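Local coordinates for protein AGR_L_2016p (Agrobacterium tumefaciens, PDB 2GVH) that probably hydrolyses acyl-CoA thioesters to carboxylic acids and coenzyme A, as a double hotdog-fold thioesterase, at residues P168-A171 / R176-G179. Sequence-based numbering, arbitrary orientation.
With NA (sodium ion), chain D.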
ATOM      1  N   PRO B 168       0.078   5.363   8.015  1.00 71.02           N
ATOM      2  CA  PRO B 168      -1.338   5.810   8.032  1.00 70.10           C
ATOM      3  C   PRO B 168      -2.324   4.704   7.598  1.00 69.96           C
ATOM      4  O   PRO B 168      -3.358   4.531   8.224  1.00 70.56           O
ATOM      5  CB  PRO B 168      -1.356   6.943   7.007  1.00 69.14           C
ATOM      6  CG  PRO B 168       0.058   7.449   6.979  1.00 72.18           C
ATOM      7  CD  PRO B 168       0.968   6.306   7.301  1.00 68.43           C
ATOM      8  N   ASP B 169      -1.998   3.941   6.560  1.00 70.22           N
ATOM      9  CA  ASP B 169      -2.906   2.872   6.121  1.00 72.42           C
ATOM     10  C   ASP B 169      -3.136   1.813   7.170  1.00 72.58           C
ATOM     11  O   ASP B 169      -4.149   1.147   7.157  1.00 74.10           O
ATOM     12  CB  ASP B 169      -2.461   2.202   4.814  1.00 74.07           C
ATOM     13  CG  ASP B 169      -2.807   3.043   3.558  1.00 81.65           C
ATOM     14  OD1 ASP B 169      -3.433   4.126   3.658  1.00 72.89           O
ATOM     15  OD2 ASP B 169      -2.415   2.627   2.446  1.00 91.72           O
ATOM     16  N   GLN B 170      -2.202   1.652   8.092  1.00 71.63           N
ATOM     17  CA  GLN B 170      -2.393   0.686   9.140  1.00 68.65           C
ATOM     18  C   GLN B 170      -3.136   1.241  10.378  1.00 67.92           C
ATOM     19  O   GLN B 170      -3.360   0.493  11.354  1.00 67.98           O
ATOM     20  CB  GLN B 170      -1.059   0.163   9.592  1.00 67.76           C
ATOM     21  CG  GLN B 170      -0.222  -0.406   8.536  1.00 67.38           C
ATOM     22  CD  GLN B 170       1.131  -0.691   9.061  1.00 67.15           C
ATOM     23  OE1 GLN B 170       1.926   0.234   9.351  1.00 72.16           O
ATOM     24  NE2 GLN B 170       1.418  -1.943   9.229  1.00 67.44           N
ATOM     25  N   ALA B 171      -3.488   2.531  10.349  1.00 64.32           N
ATOM     26  CA  ALA B 171      -4.174   3.145  11.483  1.00 66.18           C
ATOM     27  C   ALA B 171      -5.616   3.576  11.147  1.00 68.51           C
ATOM     28  O   ALA B 171      -5.946   3.877   9.987  1.00 71.75           O
ATOM     29  CB  ALA B 171      -3.356   4.320  12.081  1.00 63.32           C
ATOM     30  N   ARG B 176      -4.922   5.129  15.663  1.00 69.85           N
ATOM     31  CA  ARG B 176      -4.509   3.949  16.408  1.00 68.04           C
ATOM     32  C   ARG B 176      -4.294   2.840  15.423  1.00 67.40           C
ATOM     33  O   ARG B 176      -5.139   2.628  14.534  1.00 68.23           O
ATOM     34  CB  ARG B 176      -5.602   3.517  17.392  1.00 66.95           C
ATOM     35  CG  ARG B 176      -5.784   4.438  18.558  1.00 70.62           C
ATOM     36  CD  ARG B 176      -6.621   3.786  19.670  1.00 69.54           C
ATOM     37  NE  ARG B 176      -7.125   4.765  20.635  1.00 74.16           N
ATOM     38  CZ  ARG B 176      -8.370   5.238  20.640  1.00 76.19           C
ATOM     39  NH1 ARG B 176      -9.263   4.808  19.733  1.00 75.22           N
ATOM     40  NH2 ARG B 176      -8.734   6.126  21.562  1.00 73.94           N
HETATM   41  N   MSE B 177      -3.181   2.126  15.561  1.00 64.28           N
HETATM   42  CA  MSE B 177      -2.921   1.001  14.675  1.00 63.31           C
HETATM   43  C   MSE B 177      -4.002  -0.062  14.904  1.00 64.60           C
HETATM   44  O   MSE B 177      -4.355  -0.328  16.067  1.00 67.22           O
HETATM   45  CB  MSE B 177      -1.568   0.409  14.988  1.00 61.23           C
HETATM   46  CG  MSE B 177      -1.134  -0.685  14.071  1.00 65.33           C
HETATM   47 SE   MSE B 177       0.641  -1.287  14.571  1.00 74.72          SE
HETATM   48  CE  MSE B 177       1.121  -2.062  12.797  1.00 69.69           C
ATOM     49  N   PHE B 178      -4.563  -0.622  13.833  1.00 62.14           N
ATOM     50  CA  PHE B 178      -5.455  -1.757  13.970  1.00 62.60           C
ATOM     51  C   PHE B 178      -4.656  -2.875  14.578  1.00 63.77           C
ATOM     52  O   PHE B 178      -3.513  -3.120  14.158  1.00 65.78           O
ATOM     53  CB  PHE B 178      -5.974  -2.246  12.606  1.00 60.89           C
ATOM     54  CG  PHE B 178      -6.827  -1.243  11.906  1.00 60.93           C
ATOM     55  CD1 PHE B 178      -8.143  -1.016  12.327  1.00 59.56           C
ATOM     56  CD2 PHE B 178      -6.332  -0.508  10.833  1.00 58.51           C
ATOM     57  CE1 PHE B 178      -8.932  -0.045  11.688  1.00 63.92           C
ATOM     58  CE2 PHE B 178      -7.117   0.461  10.197  1.00 62.22           C
ATOM     59  CZ  PHE B 178      -8.424   0.688  10.616  1.00 57.34           C
ATOM     60  N   GLY B 179      -5.260  -3.580  15.528  1.00 60.14           N
ATOM     61  CA  GLY B 179      -4.563  -4.651  16.239  1.00 59.89           C
ATOM     62  C   GLY B 179      -4.300  -5.760  15.235  1.00 64.57           C
ATOM     63  O   GLY B 179      -3.308  -6.521  15.357  1.00 66.58           O
TER
HETATM   64 NA    NA D 277      -0.769   2.185   1.034  1.00 81.38          NA
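M177 holds CG anti to its backbone N (chi1 -175°) and runs on extended. Q170 turns CG beside its own backbone N (chi1 -55°) and is also extended beyond it. The two side chains lie side by side and point the same way. They meet near their ends, where the selenomethionine methyl CE of M177 is 3.6 Å from NE2 of Q170. The amide oxygen OE1 of Q170 is turned back to the backbone N of F167, which helps to fix the rotation of the amide.

The backbones are joined by one hydrogen bond, from N of F178 to O of Q170, 3.0 Å long and close to straight (161°). Q170 ends the 3-10 turn 168-170. CA of M177 adds a CA-H...O contact to the same oxygen at 3.4 Å. A171 and M177 form a single beta bridge, with CA of A171 3.2 Å from O of R176. This closes the loop between the first strand of the second hotdog domain, 160-165, and its central helix 179-198. F178 is the N-cap residue of that helix.

The ring of F178 approaches Q170 and A171 obliquely, with CD2 3.2 Å from O of Q170 and CE2 3.6 Å from C of A171. O of D169 lies farther off, at the ring edge. F60 of a second subunit meets the F178 ring edge-to-face. The D169 side chain takes no part in the contact with 176-179. Its OD2 binds the sodium ion at 2.2 Å, together with OD2 of D169 from each of two other subunits.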